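Local coordinates for protein race-specific elicitor A4 (Passalora fulva, PDB 6BN0) that binds chitin as a secreted fungal virulence effector and triggers a hypersensitive response in tomato plants carrying Cf-4, at residues K54-N59 / C67-L72; P2-K7 / A45-K50; T31-C36 / K50-G55. All blocks are in the same frame, centred on the assembly; numbering follows the deposited sequence.

Interaction 1 (K54-N59 / C67-L72); sequences KGLQWN and CDYPNL. With NAG (2-acetamido-2-deoxy-beta-D-glucopyranose), chain E; NAG (2-acetamido-2-deoxy-beta-D-glucopyranose), chain F; NAG (2-acetamido-2-deoxy-beta-D-glucopyranose), chain B.
Two hydrogen bonds grip Gln57 OE1, one from a water at 2.9 Å and one with the Ser73 hydroxyl, which Pro70 O shares. The water also donates to Pro70 O, bridging the segments. The extended Gln57 side chain crosses the Pro70 ring at about a right angle, OE1 lying 3.6 Å from Pro70 CB. Gln57 and Asp68 form an antiparallel hydrogen-bonded pair: Gln57 N meets Asp68 O in the carbonyl plane at 2.8 Å, while Asp68 N meets Gln57 O from 27° above its plane. In the next, non-hydrogen-bonded pair, Cys67 SG, disulfide-bonded to Cys52, sits at the edge of the Trp58 six-membered ring; Leu56 CB packs on Cys67 CB at 3.9 Å. Asp68 is pinned at both oxygens, OD1 taking Tyr69 N on its anti lone pair and OD2 taking Trp66 NE1. Methyl C8 of the chain E NAG lies 3.5 Å above one face of the Tyr69 ring, and Tyr69 OH bonds that sugar's O3 at 3.1 Å. Cys67 O accepts O6 of the chain B NAG at 2.6 Å. The hairpin's end and Tyr69 after it thus meet chitin by a carbonyl, a phenol hydroxyl and a ring face on an acetamide methyl, contacts suited to a neutral, N-acetylated sugar.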
loop_
_atom_site.group_PDB
_atom_site.type_symbol
_atom_site.label_atom_id
_atom_site.label_comp_id
_atom_site.label_asym_id
_atom_site.label_seq_id
_atom_site.Cartn_x
_atom_site.Cartn_y
_atom_site.Cartn_z
ATOM N N LYS A 54 -12.582 -3.402 -5.258
ATOM C CA LYS A 54 -13.775 -3.332 -6.085
ATOM C C LYS A 54 -13.905 -1.985 -6.775
ATOM O O LYS A 54 -13.849 -0.936 -6.127
ATOM C CB LYS A 54 -15.006 -3.602 -5.219
ATOM C CG LYS A 54 -16.345 -3.636 -5.985
ATOM C CD LYS A 54 -17.503 -3.944 -4.983
ATOM C CE LYS A 54 -18.846 -4.010 -5.686
ATOM N NZ LYS A 54 -20.010 -4.275 -4.751
ATOM N N GLY A 55 -14.084 -2.015 -8.100
ATOM C CA GLY A 55 -14.387 -0.808 -8.854
ATOM C C GLY A 55 -13.166 -0.090 -9.420
ATOM O O GLY A 55 -13.323 0.832 -10.232
ATOM N N LEU A 56 -11.967 -0.476 -9.014
ATOM C CA LEU A 56 -10.746 0.243 -9.352
ATOM C C LEU A 56 -9.939 -0.518 -10.391
ATOM O O LEU A 56 -10.077 -1.740 -10.561
ATOM C CB LEU A 56 -9.874 0.462 -8.116
ATOM C CG LEU A 56 -10.631 1.247 -7.029
ATOM C CD1 LEU A 56 -9.649 1.686 -5.912
ATOM C CD2 LEU A 56 -11.327 2.492 -7.651
ATOM N N GLN A 57 -9.067 0.221 -11.058
ATOM C CA GLN A 57 -8.249 -0.346 -12.127
ATOM C C GLN A 57 -6.826 0.181 -11.984
ATOM O O GLN A 57 -6.618 1.266 -11.429
ATOM C CB GLN A 57 -8.783 0.016 -13.527
ATOM C CG GLN A 57 -10.190 -0.540 -13.856
ATOM C CD GLN A 57 -10.633 -0.151 -15.245
ATOM O OE1 GLN A 57 -10.100 0.783 -15.816
ATOM N NE2 GLN A 57 -11.635 -0.825 -15.767
ATOM N N TRP A 58 -5.855 -0.608 -12.467
ATOM C CA TRP A 58 -4.441 -0.264 -12.320
ATOM C C TRP A 58 -4.140 1.064 -13.014
ATOM O O TRP A 58 -4.510 1.266 -14.177
ATOM C CB TRP A 58 -3.543 -1.372 -12.940
ATOM C CG TRP A 58 -2.078 -1.079 -12.685
ATOM C CD1 TRP A 58 -1.094 -0.841 -13.618
ATOM C CD2 TRP A 58 -1.456 -0.954 -11.395
ATOM N NE1 TRP A 58 0.119 -0.615 -12.982
ATOM C CE2 TRP A 58 -0.082 -0.657 -11.618
ATOM C CE3 TRP A 58 -1.926 -1.068 -10.075
ATOM C CZ2 TRP A 58 0.831 -0.472 -10.565
ATOM C CZ3 TRP A 58 -1.004 -0.878 -9.014
ATOM C CH2 TRP A 58 0.365 -0.597 -9.274
ATOM N N ASN A 59 -3.409 1.941 -12.320
ATOM C CA ASN A 59 -2.904 3.204 -12.877
ATOM C C ASN A 59 -1.371 3.117 -12.907
ATOM O O ASN A 59 -0.693 3.330 -11.892
ATOM C CB ASN A 59 -3.426 4.397 -12.053
ATOM C CG ASN A 59 -3.033 5.748 -12.629
ATOM O OD1 ASN A 59 -3.552 6.786 -12.186
ATOM N ND2 ASN A 59 -2.092 5.763 -13.551
ATOM N N CYS A 67 -4.018 1.430 -7.654
ATOM C CA CYS A 67 -5.360 1.232 -8.191
ATOM C C CYS A 67 -6.161 2.533 -8.140
ATOM O O CYS A 67 -6.065 3.299 -7.174
ATOM C CB CYS A 67 -6.041 0.118 -7.400
ATOM S SG CYS A 67 -5.141 -1.437 -7.444
ATOM N N ASP A 68 -6.946 2.800 -9.185
ATOM C CA ASP A 68 -7.525 4.141 -9.381
ATOM C C ASP A 68 -8.909 4.014 -9.995
ATOM O O ASP A 68 -9.306 2.928 -10.436
ATOM C CB ASP A 68 -6.611 5.021 -10.283
ATOM C CG ASP A 68 -6.580 6.521 -9.835
ATOM O OD1 ASP A 68 -7.539 7.009 -9.212
ATOM O OD2 ASP A 68 -5.574 7.217 -10.048
ATOM N N TYR A 69 -9.650 5.136 -10.031
ATOM C CA TYR A 69 -10.933 5.113 -10.723
ATOM C C TYR A 69 -10.697 4.829 -12.201
ATOM O O TYR A 69 -9.682 5.288 -12.776
ATOM C CB TYR A 69 -11.718 6.434 -10.567
ATOM C CG TYR A 69 -11.950 6.780 -9.118
ATOM C CD1 TYR A 69 -12.828 6.037 -8.341
ATOM C CD2 TYR A 69 -11.270 7.841 -8.519
ATOM C CE1 TYR A 69 -13.049 6.348 -7.017
ATOM C CE2 TYR A 69 -11.483 8.159 -7.203
ATOM C CZ TYR A 69 -12.368 7.413 -6.457
ATOM O OH TYR A 69 -12.575 7.720 -5.131
ATOM N N PRO A 70 -11.614 4.107 -12.855
ATOM C CA PRO A 70 -11.392 3.741 -14.278
ATOM C C PRO A 70 -11.073 4.899 -15.198
ATOM O O PRO A 70 -10.180 4.762 -16.043
ATOM C CB PRO A 70 -12.710 3.051 -14.656
ATOM C CG PRO A 70 -13.123 2.358 -13.319
ATOM C CD PRO A 70 -12.784 3.420 -12.264
ATOM N N ASN A 71 -11.738 6.046 -15.058
ATOM C CA ASN A 71 -11.426 7.171 -15.931
ATOM C C ASN A 71 -10.011 7.718 -15.735
ATOM O O ASN A 71 -9.555 8.505 -16.562
ATOM C CB ASN A 71 -12.444 8.294 -15.729
ATOM C CG ASN A 71 -12.304 8.947 -14.391
ATOM O OD1 ASN A 71 -12.297 8.280 -13.361
ATOM N ND2 ASN A 71 -12.158 10.264 -14.393
ATOM N N LEU A 72 -9.294 7.323 -14.686
ATOM C CA LEU A 72 -7.913 7.736 -14.498
ATOM C C LEU A 72 -6.937 6.592 -14.684
ATOM O O LEU A 72 -5.731 6.797 -14.537
ATOM C CB LEU A 72 -7.692 8.332 -13.097
ATOM C CG LEU A 72 -8.577 9.520 -12.765
ATOM C CD1 LEU A 72 -8.471 9.873 -11.256
ATOM C CD2 LEU A 72 -8.166 10.662 -13.671
HETATM C C1 NAG E . -7.010 9.035 -3.624
HETATM C C2 NAG E . -8.431 8.835 -4.135
HETATM C C3 NAG E . -9.103 10.190 -4.448
HETATM C C4 NAG E . -8.942 11.139 -3.259
HETATM C C5 NAG E . -7.500 11.176 -2.751
HETATM C C6 NAG E . -7.366 11.968 -1.474
HETATM C C7 NAG E . -9.079 6.733 -5.137
HETATM C C8 NAG E . -9.078 5.814 -6.341
HETATM N N2 NAG E . -8.476 7.910 -5.269
HETATM O O3 NAG E . -10.505 10.001 -4.651
HETATM O O4 NAG E . -9.328 12.474 -3.574
HETATM O O5 NAG E . -7.033 9.845 -2.476
HETATM O O6 NAG E . -6.038 11.945 -0.974
HETATM O O7 NAG E . -9.636 6.429 -4.097
HETATM C C1 NAG F . -10.153 6.702 -0.867
HETATM C C2 NAG F . -11.651 6.628 -1.197
HETATM C C3 NAG F . -12.255 8.027 -1.300
HETATM C C4 NAG F . -11.906 8.877 -0.084
HETATM C C5 NAG F . -10.392 8.875 0.136
HETATM C C6 NAG F . -9.962 9.592 1.390
HETATM C C7 NAG F . -12.511 4.764 -2.576
HETATM C C8 NAG F . -12.585 4.190 -3.977
HETATM N N2 NAG F . -11.843 5.918 -2.452
HETATM O O3 NAG F . -13.669 7.912 -1.438
HETATM O O4 NAG F . -12.294 10.220 -0.350
HETATM O O5 NAG F . -9.939 7.527 0.274
HETATM O O6 NAG F . -8.542 9.663 1.435
HETATM O O7 NAG F . -13.029 4.202 -1.617
HETATM C C1 NAG B . -3.227 5.830 -1.723
HETATM C C2 NAG B . -3.282 7.343 -1.416
HETATM C C3 NAG B . -4.675 7.917 -1.754
HETATM C C4 NAG B . -5.142 7.474 -3.131
HETATM C C5 NAG B . -5.031 5.955 -3.264
HETATM C C6 NAG B . -5.442 5.457 -4.645
HETATM C C7 NAG B . -2.072 8.438 0.429
HETATM C C8 NAG B . -1.912 8.536 1.926
HETATM N N2 NAG B . -2.988 7.565 -0.006
HETATM O O3 NAG B . -4.581 9.337 -1.695
HETATM O O4 NAG B . -6.531 7.723 -3.332
HETATM O O5 NAG B . -3.672 5.586 -3.057
HETATM O O6 NAG B . -5.202 4.060 -4.791
HETATM O O7 NAG B . -1.402 9.117 -0.347
HETATM O O HOH W 1 -11.202 2.493 -17.948
#

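Interaction 2 (P2-K7 / A45-K50); sequences PYNPCK and AKPVVK. With NAG (2-acetamido-2-deoxy-beta-D-glucopyranose), chain C.
Pro47 carries this contact, its ring lying against the N-terminal segment 2-7. Pro47 CG is 3.5 Å from Tyr3 O and 3.8 Å from Asn4 CG. The Asn4 side chain, with CG anti to the backbone N (chi1 -177°), crosses the proline ring at about a right angle. Farther along segment 2-7, Pro5 CD is 4.3 Å from Pro47 CB and Cys6 SG 4.2 Å from the same atom. Two residues back along the strand, Ala45 CB meets Cys6 CB at 4.0 Å. The touching is thus mostly apolar and fairly loose.

Positioning comes from the next shell. Cys6 SG, anti to its own carbonyl carbon (chi1 -57°), forms the disulfide to Cys36, which ties the segment to strand 32-38 covalently. Ile34 of that strand touches both Tyr3 and Pro47, and backbone bonds from Lys46 to Val37 and Val48 to Gln35 keep the proline's strand in place. Lys7 N is hydrogen-bonded to Tyr24 OH. Segment 2-7 therefore lies on the face bearing Ala45, Pro47 and Ile34, over 45-51, one of the two edge strands of the three-stranded sheet, and runs directly into helix 8-14, Lys7 at the N-cap position.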
loop_
_atom_site.group_PDB
_atom_site.type_symbol
_atom_site.label_atom_id
_atom_site.label_comp_id
_atom_site.label_asym_id
_atom_site.label_seq_id
_atom_site.Cartn_x
_atom_site.Cartn_y
_atom_site.Cartn_z
ATOM N N PRO A 2 6.826 -18.329 -16.998
ATOM C CA PRO A 2 5.676 -17.425 -16.906
ATOM C C PRO A 2 6.037 -15.990 -17.268
ATOM O O PRO A 2 7.202 -15.580 -17.254
ATOM C CB PRO A 2 5.294 -17.498 -15.425
ATOM C CG PRO A 2 6.610 -17.588 -14.764
ATOM C CD PRO A 2 7.432 -18.511 -15.661
ATOM N N TYR A 3 4.998 -15.232 -17.600
ATOM C CA TYR A 3 5.141 -13.802 -17.832
ATOM C C TYR A 3 5.774 -13.149 -16.612
ATOM O O TYR A 3 5.364 -13.408 -15.485
ATOM C CB TYR A 3 3.769 -13.180 -18.132
ATOM C CG TYR A 3 3.843 -11.700 -18.395
ATOM C CD1 TYR A 3 4.238 -11.220 -19.638
ATOM C CD2 TYR A 3 3.557 -10.774 -17.388
ATOM C CE1 TYR A 3 4.318 -9.854 -19.914
ATOM C CE2 TYR A 3 3.652 -9.393 -17.651
ATOM C CZ TYR A 3 4.023 -8.943 -18.905
ATOM O OH TYR A 3 4.105 -7.587 -19.135
ATOM N N ASN A 4 6.790 -12.313 -16.820
ATOM C CA ASN A 4 7.557 -11.767 -15.693
ATOM C C ASN A 4 8.119 -10.396 -16.050
ATOM O O ASN A 4 9.180 -10.291 -16.685
ATOM C CB ASN A 4 8.678 -12.711 -15.284
ATOM C CG ASN A 4 9.459 -12.208 -14.049
ATOM O OD1 ASN A 4 10.352 -12.907 -13.549
ATOM N ND2 ASN A 4 9.165 -11.003 -13.598
ATOM N N PRO A 5 7.422 -9.320 -15.686
ATOM C CA PRO A 5 7.854 -7.967 -16.072
ATOM C C PRO A 5 8.793 -7.313 -15.064
ATOM O O PRO A 5 9.035 -6.107 -15.176
ATOM C CB PRO A 5 6.511 -7.213 -16.102
ATOM C CG PRO A 5 5.770 -7.809 -14.877
ATOM C CD PRO A 5 6.160 -9.302 -14.910
ATOM N N CYS A 6 9.285 -8.068 -14.083
ATOM C CA CYS A 6 10.110 -7.530 -12.982
ATOM C C CYS A 6 11.479 -7.165 -13.522
ATOM O O CYS A 6 12.305 -8.038 -13.784
ATOM C CB CYS A 6 10.235 -8.566 -11.866
ATOM S SG CYS A 6 8.605 -9.074 -11.255
ATOM N N LYS A 7 11.729 -5.885 -13.735
ATOM C CA LYS A 7 13.025 -5.493 -14.295
ATOM C C LYS A 7 14.127 -5.613 -13.252
ATOM O O LYS A 7 14.014 -5.040 -12.166
ATOM C CB LYS A 7 12.990 -4.074 -14.801
ATOM C CG LYS A 7 12.068 -3.887 -15.931
ATOM C CD LYS A 7 12.471 -2.761 -16.823
ATOM C CE LYS A 7 11.437 -1.688 -16.812
ATOM N NZ LYS A 7 10.707 -1.615 -18.077
ATOM N N ALA A 45 13.239 -12.129 -9.453
ATOM C CA ALA A 45 12.063 -11.924 -8.640
ATOM C C ALA A 45 10.926 -12.782 -9.155
ATOM O O ALA A 45 10.885 -13.171 -10.333
ATOM C CB ALA A 45 11.649 -10.462 -8.625
ATOM N N LYS A 46 10.040 -13.118 -8.230
ATOM C CA LYS A 46 8.845 -13.880 -8.544
ATOM C C LYS A 46 7.715 -12.892 -8.782
ATOM O O LYS A 46 7.473 -12.033 -7.918
ATOM C CB LYS A 46 8.482 -14.829 -7.397
ATOM C CG LYS A 46 7.101 -15.414 -7.522
ATOM C CD LYS A 46 6.500 -15.655 -6.194
ATOM C CE LYS A 46 6.393 -17.098 -5.926
ATOM N NZ LYS A 46 5.214 -17.627 -6.664
ATOM N N PRO A 47 7.070 -12.914 -9.944
ATOM C CA PRO A 47 5.909 -12.044 -10.168
ATOM C C PRO A 47 4.679 -12.602 -9.474
ATOM O O PRO A 47 4.414 -13.801 -9.528
ATOM C CB PRO A 47 5.741 -12.071 -11.694
ATOM C CG PRO A 47 6.347 -13.381 -12.120
ATOM C CD PRO A 47 7.398 -13.750 -11.112
ATOM N N VAL A 48 3.931 -11.727 -8.794
ATOM C CA VAL A 48 2.738 -12.125 -8.056
ATOM C C VAL A 48 1.559 -11.292 -8.537
ATOM O O VAL A 48 1.642 -10.051 -8.564
ATOM C CB VAL A 48 2.954 -11.947 -6.542
ATOM C CG1 VAL A 48 1.694 -12.268 -5.789
ATOM C CG2 VAL A 48 4.098 -12.909 -6.131
ATOM N N VAL A 49 0.452 -11.962 -8.890
ATOM C CA VAL A 49 -0.736 -11.221 -9.304
ATOM C C VAL A 49 -1.481 -10.762 -8.074
ATOM O O VAL A 49 -1.786 -11.578 -7.194
ATOM C CB VAL A 49 -1.637 -12.055 -10.220
ATOM C CG1 VAL A 49 -2.932 -11.261 -10.500
ATOM C CG2 VAL A 49 -0.902 -12.373 -11.512
ATOM N N LYS A 50 -1.804 -9.442 -8.015
ATOM C CA LYS A 50 -2.432 -8.815 -6.832
ATOM C C LYS A 50 -3.743 -8.106 -7.202
ATOM O O LYS A 50 -3.828 -7.477 -8.261
ATOM C CB LYS A 50 -1.495 -7.774 -6.210
ATOM C CG LYS A 50 -0.160 -8.328 -5.694
ATOM C CD LYS A 50 -0.349 -9.149 -4.411
ATOM C CE LYS A 50 -0.551 -8.250 -3.194
ATOM N NZ LYS A 50 -0.897 -9.053 -1.985
HETATM C C1 NAG C . 3.453 -8.657 1.735
HETATM C C2 NAG C . 2.618 -8.293 0.503
HETATM C C3 NAG C . 2.233 -6.806 0.567
HETATM C C4 NAG C . 1.537 -6.487 1.893
HETATM C C5 NAG C . 2.439 -6.939 3.047
HETATM C C6 NAG C . 1.839 -6.725 4.432
HETATM C C7 NAG C . 2.887 -9.471 -1.640
HETATM C C8 NAG C . 3.737 -9.646 -2.884
HETATM N N2 NAG C . 3.331 -8.589 -0.731
HETATM O O1 NAG C . 3.794 -10.003 1.702
HETATM O O3 NAG C . 1.388 -6.536 -0.532
HETATM O O4 NAG C . 1.409 -5.073 2.037
HETATM O O5 NAG C . 2.712 -8.344 2.923
HETATM O O6 NAG C . 0.548 -7.334 4.494
HETATM O O7 NAG C . 1.846 -10.103 -1.476
#

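Interaction 3 (T31-C36 / K50-G55); sequences TTYIQC and KPCPKG. With NAG (2-acetamido-2-deoxy-beta-D-glucopyranose), chain C; NAG (2-acetamido-2-deoxy-beta-D-glucopyranose), chain D; NAG (2-acetamido-2-deoxy-beta-D-glucopyranose), chain G; NAG (2-acetamido-2-deoxy-beta-D-glucopyranose), chain H.
Thr32 and Pro51 form a non-hydrogen-bonded antiparallel pair and Tyr33 and Lys50 a hydrogen-bonded one, at the open end of the beta hairpin made by strands 32-38 and 45-51 of this CBM14 chitin-binding domain. Lys50 N points nearly along the Tyr33 C=O axis at 2.8 Å from its O, and Tyr33 N returns a bond to Lys50 O in the carbonyl plane. Beyond the pairs, Cys52 N still reaches Thr31 O at 2.9 Å, though from well above the carbonyl plane.

Tyr33 takes the crowded first torsion, with CG between the backbone N and the carbonyl carbon (chi1 58°), and this lays its ring alongside Lys50. Lys50 CB makes a CH-pi contact over one face, 3.6 Å from the Tyr33 ring centroid and 21° off the normal, while Trp58 stacks on the opposite face. Cys52 SG, disulfide-bonded to Cys67, approaches the same ring obliquely, 5.4 Å from the centroid. Bent at chi2 and chi3, the lysine chain carries NZ to O7 of the chain C NAG at 3.0 Å. Beside it, the extended Gln35 reaches O3 of that sugar with NE2, a weak bond of 3.4 Å. A water ties the sandwiched phenol to the chitin: it bonds Tyr33 OH and O6 of the chain H NAG, and donates to Pro51 O at 2.8 Å.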
loop_
_atom_site.group_PDB
_atom_site.type_symbol
_atom_site.label_atom_id
_atom_site.label_comp_id
_atom_site.label_asym_id
_atom_site.label_seq_id
_atom_site.Cartn_x
_atom_site.Cartn_y
_atom_site.Cartn_z
ATOM N N THR A 31 -8.009 -5.023 -13.552
ATOM C CA THR A 31 -8.347 -4.900 -12.128
ATOM C C THR A 31 -7.347 -5.624 -11.233
ATOM O O THR A 31 -7.656 -5.941 -10.093
ATOM C CB THR A 31 -9.753 -5.423 -11.867
ATOM O OG1 THR A 31 -9.778 -6.807 -12.206
ATOM C CG2 THR A 31 -10.763 -4.671 -12.704
ATOM N N THR A 32 -6.171 -5.942 -11.757
ATOM C CA THR A 32 -5.112 -6.558 -10.985
ATOM C C THR A 32 -3.827 -5.871 -11.399
ATOM O O THR A 32 -3.818 -5.039 -12.313
ATOM C CB THR A 32 -5.005 -8.068 -11.231
ATOM O OG1 THR A 32 -4.772 -8.296 -12.643
ATOM C CG2 THR A 32 -6.280 -8.801 -10.755
ATOM N N TYR A 33 -2.749 -6.173 -10.677
ATOM C CA TYR A 33 -1.431 -5.698 -11.075
ATOM C C TYR A 33 -0.443 -6.794 -10.684
ATOM O O TYR A 33 -0.818 -7.788 -10.052
ATOM C CB TYR A 33 -1.118 -4.339 -10.425
ATOM C CG TYR A 33 -1.179 -4.361 -8.889
ATOM C CD1 TYR A 33 -2.397 -4.272 -8.225
ATOM C CD2 TYR A 33 -0.001 -4.480 -8.117
ATOM C CE1 TYR A 33 -2.472 -4.270 -6.822
ATOM C CE2 TYR A 33 -0.059 -4.481 -6.724
ATOM C CZ TYR A 33 -1.303 -4.375 -6.082
ATOM O OH TYR A 33 -1.396 -4.427 -4.704
ATOM N N ILE A 34 0.816 -6.633 -11.089
ATOM C CA ILE A 34 1.859 -7.607 -10.785
ATOM C C ILE A 34 2.828 -6.938 -9.813
ATOM O O ILE A 34 3.269 -5.804 -10.045
ATOM C CB ILE A 34 2.563 -8.106 -12.065
ATOM C CG1 ILE A 34 1.589 -8.994 -12.881
ATOM C CG2 ILE A 34 3.918 -8.816 -11.713
ATOM C CD1 ILE A 34 2.075 -9.408 -14.317
ATOM N N GLN A 35 3.122 -7.629 -8.714
ATOM C CA GLN A 35 4.091 -7.189 -7.713
ATOM C C GLN A 35 5.222 -8.214 -7.668
ATOM O O GLN A 35 4.972 -9.429 -7.695
ATOM C CB GLN A 35 3.436 -7.037 -6.305
ATOM C CG GLN A 35 4.451 -6.684 -5.228
ATOM C CD GLN A 35 3.808 -6.239 -3.912
ATOM O OE1 GLN A 35 4.388 -5.458 -3.163
ATOM N NE2 GLN A 35 2.592 -6.696 -3.656
ATOM N N CYS A 36 6.454 -7.733 -7.655
ATOM C CA CYS A 36 7.630 -8.599 -7.716
ATOM C C CYS A 36 8.148 -8.905 -6.310
ATOM O O CYS A 36 8.265 -8.007 -5.480
ATOM C CB CYS A 36 8.716 -7.921 -8.553
ATOM S SG CYS A 36 8.079 -7.450 -10.171
ATOM N N LYS A 50 -1.804 -9.442 -8.015
ATOM C CA LYS A 50 -2.432 -8.815 -6.832
ATOM C C LYS A 50 -3.743 -8.106 -7.202
ATOM O O LYS A 50 -3.828 -7.477 -8.261
ATOM C CB LYS A 50 -1.495 -7.774 -6.210
ATOM C CG LYS A 50 -0.160 -8.328 -5.694
ATOM C CD LYS A 50 -0.349 -9.149 -4.411
ATOM C CE LYS A 50 -0.551 -8.250 -3.194
ATOM N NZ LYS A 50 -0.897 -9.053 -1.985
ATOM N N PRO A 51 -4.773 -8.160 -6.364
ATOM C CA PRO A 51 -6.061 -7.574 -6.775
ATOM C C PRO A 51 -6.165 -6.080 -6.482
ATOM O O PRO A 51 -5.681 -5.580 -5.466
ATOM C CB PRO A 51 -7.066 -8.371 -5.929
ATOM C CG PRO A 51 -6.274 -8.675 -4.633
ATOM C CD PRO A 51 -4.886 -8.982 -5.139
ATOM N N CYS A 52 -6.857 -5.355 -7.356
ATOM C CA CYS A 52 -7.343 -4.019 -6.988
ATOM C C CYS A 52 -8.634 -4.130 -6.175
ATOM O O CYS A 52 -9.323 -5.158 -6.217
ATOM C CB CYS A 52 -7.581 -3.179 -8.250
ATOM S SG CYS A 52 -6.076 -2.501 -9.063
ATOM N N PRO A 53 -8.968 -3.105 -5.379
ATOM C CA PRO A 53 -10.258 -3.117 -4.679
ATOM C C PRO A 53 -11.373 -3.030 -5.696
ATOM O O PRO A 53 -11.139 -2.671 -6.841
ATOM C CB PRO A 53 -10.230 -1.852 -3.788
ATOM C CG PRO A 53 -8.752 -1.604 -3.573
ATOM C CD PRO A 53 -8.133 -1.969 -4.927
ATOM N N LYS A 54 -12.582 -3.402 -5.258
ATOM C CA LYS A 54 -13.775 -3.332 -6.085
ATOM C C LYS A 54 -13.905 -1.985 -6.775
ATOM O O LYS A 54 -13.849 -0.936 -6.127
ATOM C CB LYS A 54 -15.006 -3.602 -5.219
ATOM C CG LYS A 54 -16.345 -3.636 -5.985
ATOM C CD LYS A 54 -17.503 -3.944 -4.983
ATOM C CE LYS A 54 -18.846 -4.010 -5.686
ATOM N NZ LYS A 54 -20.010 -4.275 -4.751
ATOM N N GLY A 55 -14.084 -2.015 -8.100
ATOM C CA GLY A 55 -14.387 -0.808 -8.854
ATOM C C GLY A 55 -13.166 -0.090 -9.420
ATOM O O GLY A 55 -13.323 0.832 -10.232
HETATM C C1 NAG C . 3.453 -8.657 1.735
HETATM C C2 NAG C . 2.618 -8.293 0.503
HETATM C C3 NAG C . 2.233 -6.806 0.567
HETATM C C4 NAG C . 1.537 -6.487 1.893
HETATM C C5 NAG C . 2.439 -6.939 3.047
HETATM C C6 NAG C . 1.839 -6.725 4.432
HETATM C C7 NAG C . 2.887 -9.471 -1.640
HETATM C C8 NAG C . 3.737 -9.646 -2.884
HETATM N N2 NAG C . 3.331 -8.589 -0.731
HETATM O O1 NAG C . 3.794 -10.003 1.702
HETATM O O3 NAG C . 1.388 -6.536 -0.532
HETATM O O4 NAG C . 1.409 -5.073 2.037
HETATM O O5 NAG C . 2.712 -8.344 2.923
HETATM O O6 NAG C . 0.548 -7.334 4.494
HETATM O O7 NAG C . 1.846 -10.103 -1.476
HETATM C C1 NAG D . 7.473 -4.972 1.581
HETATM C C2 NAG D . 6.418 -5.049 0.491
HETATM C C3 NAG D . 5.794 -3.671 0.255
HETATM C C4 NAG D . 5.342 -3.035 1.572
HETATM C C5 NAG D . 6.481 -3.075 2.610
HETATM C C6 NAG D . 6.075 -2.612 4.005
HETATM C C7 NAG D . 6.734 -6.812 -1.212
HETATM C C8 NAG D . 7.460 -7.203 -2.496
HETATM N N2 NAG D . 6.990 -5.581 -0.746
HETATM O O3 NAG D . 4.669 -3.881 -0.603
HETATM O O4 NAG D . 5.041 -1.672 1.318
HETATM O O5 NAG D . 6.903 -4.433 2.759
HETATM O O6 NAG D . 4.909 -3.312 4.421
HETATM O O7 NAG D . 5.960 -7.583 -0.637
HETATM C C1 NAG G . -3.279 -0.842 0.389
HETATM C C2 NAG G . -4.536 -0.709 -0.471
HETATM C C3 NAG G . -4.956 0.757 -0.603
HETATM C C4 NAG G . -4.978 1.456 0.754
HETATM C C5 NAG G . -3.690 1.194 1.513
HETATM C C6 NAG G . -3.779 1.753 2.925
HETATM C C7 NAG G . -4.999 -2.273 -2.292
HETATM C C8 NAG G . -4.623 -2.708 -3.695
HETATM N N2 NAG G . -4.292 -1.263 -1.787
HETATM O O3 NAG G . -6.254 0.820 -1.187
HETATM O O4 NAG G . -5.017 2.879 0.625
HETATM O O5 NAG G . -3.487 -0.224 1.632
HETATM O O6 NAG G . -2.612 1.477 3.681
HETATM O O7 NAG G . -5.880 -2.842 -1.638
HETATM C C1 NAG H . 0.095 -4.565 1.910
HETATM C C2 NAG H . 0.058 -3.199 2.585
HETATM C C3 NAG H . -1.291 -2.510 2.324
HETATM C C4 NAG H . -1.650 -2.530 0.847
HETATM C C5 NAG H . -1.502 -3.927 0.266
HETATM C C6 NAG H . -1.677 -3.938 -1.244
HETATM C C7 NAG H . 1.486 -3.002 4.600
HETATM C C8 NAG H . 1.581 -3.229 6.093
HETATM N N2 NAG H . 0.314 -3.328 4.019
HETATM O O3 NAG H . -1.144 -1.147 2.718
HETATM O O4 NAG H . -3.029 -2.217 0.637
HETATM O O5 NAG H . -0.193 -4.426 0.538
HETATM O O6 NAG H . -1.413 -5.235 -1.760
HETATM O O7 NAG H . 2.415 -2.508 3.964
HETATM O O HOH W 2 -9.345 -7.519 -8.493
HETATM O O HOH W 3 -3.586 -6.242 -3.699
#

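In the fold
Interactions 1 and 3 are the partly buried, chitin-facing pair, each pairing the two strands of a beta hairpin; interaction 2 is a surface contact of the N-terminal segment. Interactions 2 and 3 share strand 45-51: interaction 2 is apolar packing on the Pro47 face, whereas interaction 3 joins the strands by backbone hydrogen bonds and turns Tyr33, Gln35 and Lys50 to the chitin on the other face. Interactions 1 and 3 have centres 10 Å apart and are joined by the Cys52-Cys67 disulfide and by the stacking of Trp58 and Tyr33, while 1 and 2 lie on opposite sides of the chain's centre. The Cys6-Cys36 disulfide links interaction 2 to interaction 3, so interaction 3 is disulfide-bonded to both others.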